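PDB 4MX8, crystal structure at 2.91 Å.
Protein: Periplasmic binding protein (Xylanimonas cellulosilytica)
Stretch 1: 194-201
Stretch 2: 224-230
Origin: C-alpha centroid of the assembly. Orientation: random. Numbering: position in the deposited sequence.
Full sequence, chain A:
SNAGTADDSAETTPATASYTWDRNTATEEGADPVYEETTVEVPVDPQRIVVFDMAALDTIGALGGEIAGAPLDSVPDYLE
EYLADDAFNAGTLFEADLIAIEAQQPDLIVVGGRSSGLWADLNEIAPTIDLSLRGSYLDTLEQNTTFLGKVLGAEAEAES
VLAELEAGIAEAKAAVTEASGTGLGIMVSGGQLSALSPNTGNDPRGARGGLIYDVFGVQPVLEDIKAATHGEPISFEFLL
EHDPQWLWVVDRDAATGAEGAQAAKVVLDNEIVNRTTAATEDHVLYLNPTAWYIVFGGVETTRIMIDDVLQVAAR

Stretch 1, residues 194-201: SALSPNTG
Stretch 2, residues 224-230: DIKAATH

Packing of a short helix against an extended segment in one chain, residues 194-201 and 224-230. The first stretch enters as a β-strand at Ser 194 and Ala 195 and continues largely extended, phi/psi running from -78/128° at Ala 195 through -135/141° at Ser 197 to -108/131° at Thr 200, before Gly 201 turns to 86/-171°. The second is a helix from Ile 225 to Thr 229. Asp 224 caps its start: with chi1 at -155° (t), Asp 224 OD2 accepts from Ala 227 N at 3.1 Å. His 230, at phi/psi 73/-5°, leaves the helix. The two stretches run in opposite directions, Ala 195 CA lying 7.0 Å from Thr 229 CA and Ser 197 CA 5.8 Å from Ile 225 CA. No hydrogen bond crosses between them; contact is by packing, with 289 Å² buried in total.

Ile 225 has the most surface covered, 65 Å². Buried in the structure, it points its CA-to-CB bond toward the extended segment and adopts chi1 -64° (m), chi2 170° (t), so that its branched side chain reaches several residues. Ile 225 CG2 meets Ala 195 CB at 3.8 Å, while Ile 225 CD1 lies 4.2 Å from Pro 198 CD and 3.6 Å from Leu 196 O. Leu 196 directs its own CA-to-CB bond away, and its backbone carbonyl makes the contact. The small methyl of Ala 195 suits the close approach: Ala 195 CB also sits 3.6 Å from Thr 229 OG1, one helical turn beyond Ile 225. Thr 229 (chi1 -81°, m) satisfies that hydroxyl within its own helix, Thr 229 OG1 donating to Ile 225 O at 3.1 Å, so the hydroxyl has a partner there although its neighbour across the contact is a methyl.

Lys 226 has 54 Å² covered at an exposed position. Its CA-to-CB bond points sideways, and after an off-well chi1 of -145° the chain is extended, with chi2 159°, chi3 -169° and chi4 172° (all t). The aliphatic base begins beside Ser 197, Lys 226 CB being 3.8 Å from Ser 197 OG, and the far end brings Lys 226 NZ to 4.5 Å from Thr 200 OG1, a loose approach with no hydrogen bond. Thr 200 (chi1 50°, p) has its CA-to-CB bond toward the helix.

Ser 197, with 48 Å² covered, faces the helix with chi1 161° (t). Ser 197 CB is 4.4 Å from Ile 225 CB, a fit aided by the compact side chain, and Ser 197 OG donates to Pro 198 O at 3.1 Å, giving the hydroxyl a local partner.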

# COMPACT_ATOMS: atom_id res chain seq x y z
N SER A 194 -9.33 7.46 13.35
CA SER A 194 -8.05 6.96 13.88
C SER A 194 -6.93 7.88 13.41
O SER A 194 -6.85 8.21 12.23
CB SER A 194 -7.76 5.53 13.42
OG SER A 194 -8.94 4.73 13.43
N ALA A 195 -6.08 8.32 14.34
CA ALA A 195 -4.97 9.19 13.97
C ALA A 195 -3.83 8.38 13.34
O ALA A 195 -3.38 7.39 13.92
CB ALA A 195 -4.47 9.96 15.17
N LEU A 196 -3.38 8.81 12.16
CA LEU A 196 -2.17 8.24 11.57
C LEU A 196 -0.91 8.89 12.15
O LEU A 196 -0.89 10.06 12.48
CB LEU A 196 -2.17 8.41 10.07
CG LEU A 196 -3.33 7.72 9.40
CD1 LEU A 196 -3.21 7.88 7.90
CD2 LEU A 196 -3.32 6.29 9.81
N SER A 197 0.15 8.12 12.25
CA SER A 197 1.30 8.55 13.01
C SER A 197 2.56 8.25 12.20
O SER A 197 2.63 7.21 11.54
CB SER A 197 1.31 7.77 14.34
OG SER A 197 2.59 7.80 14.94
N PRO A 198 3.55 9.15 12.24
CA PRO A 198 4.83 8.82 11.61
C PRO A 198 5.33 7.49 12.14
O PRO A 198 5.18 7.18 13.33
CB PRO A 198 5.76 9.94 12.10
CG PRO A 198 4.90 11.05 12.40
CD PRO A 198 3.58 10.48 12.88
N ASN A 199 5.90 6.69 11.26
CA ASN A 199 6.41 5.38 11.64
C ASN A 199 7.64 5.53 12.51
O ASN A 199 8.61 6.17 12.12
CB ASN A 199 6.77 4.60 10.38
CG ASN A 199 6.86 3.12 10.62
OD1 ASN A 199 6.51 2.61 11.69
ND2 ASN A 199 7.34 2.40 9.61
N THR A 200 7.60 4.94 13.70
CA THR A 200 8.75 4.89 14.58
C THR A 200 9.29 3.46 14.60
O THR A 200 8.53 2.49 14.76
CB THR A 200 8.40 5.39 16.00
OG1 THR A 200 7.23 4.71 16.49
CG2 THR A 200 8.16 6.91 16.00
N GLY A 201 10.60 3.33 14.42
CA GLY A 201 11.21 2.02 14.32
C GLY A 201 11.18 1.47 12.91
O GLY A 201 10.85 2.17 11.95
N ASP A 224 4.67 13.80 18.96
CA ASP A 224 4.39 12.39 19.25
C ASP A 224 2.88 12.10 19.24
O ASP A 224 2.23 12.08 20.30
CB ASP A 224 5.01 12.00 20.59
CG ASP A 224 5.29 10.51 20.69
OD1 ASP A 224 6.38 10.15 21.21
OD2 ASP A 224 4.44 9.69 20.26
N ILE A 225 2.32 11.85 18.06
CA ILE A 225 0.89 11.61 17.92
C ILE A 225 0.48 10.32 18.60
O ILE A 225 -0.50 10.29 19.34
CB ILE A 225 0.45 11.55 16.44
CG1 ILE A 225 0.68 12.92 15.79
CG2 ILE A 225 -1.01 11.14 16.32
CD1 ILE A 225 0.51 12.90 14.28
N LYS A 226 1.24 9.26 18.35
CA LYS A 226 0.94 7.93 18.90
C LYS A 226 0.70 8.01 20.39
O LYS A 226 -0.26 7.43 20.92
CB LYS A 226 2.09 6.97 18.59
CG LYS A 226 1.65 5.54 18.32
CD LYS A 226 2.73 4.80 17.56
CE LYS A 226 2.22 3.47 17.04
NZ LYS A 226 3.22 2.81 16.13
N ALA A 227 1.56 8.77 21.06
CA ALA A 227 1.48 8.99 22.50
C ALA A 227 0.13 9.58 22.92
O ALA A 227 -0.58 9.01 23.75
CB ALA A 227 2.61 9.91 22.92
N ALA A 228 -0.21 10.73 22.33
CA ALA A 228 -1.42 11.47 22.69
C ALA A 228 -2.68 10.69 22.35
O ALA A 228 -3.75 10.94 22.90
CB ALA A 228 -1.43 12.81 21.96
N THR A 229 -2.53 9.74 21.45
CA THR A 229 -3.64 8.99 20.89
C THR A 229 -4.04 7.81 21.77
O THR A 229 -5.22 7.44 21.83
CB THR A 229 -3.24 8.55 19.48
OG1 THR A 229 -3.44 9.66 18.59
CG2 THR A 229 -4.04 7.37 19.00
N HIS A 230 -3.04 7.24 22.46
CA HIS A 230 -3.16 6.03 23.28
C HIS A 230 -3.29 4.77 22.45
O HIS A 230 -3.30 3.66 22.98
CB HIS A 230 -4.32 6.12 24.29
CG HIS A 230 -4.24 7.29 25.22
ND1 HIS A 230 -3.11 7.58 25.96
CD2 HIS A 230 -5.16 8.24 25.53
CE1 HIS A 230 -3.34 8.65 26.69
NE2 HIS A 230 -4.57 9.08 26.45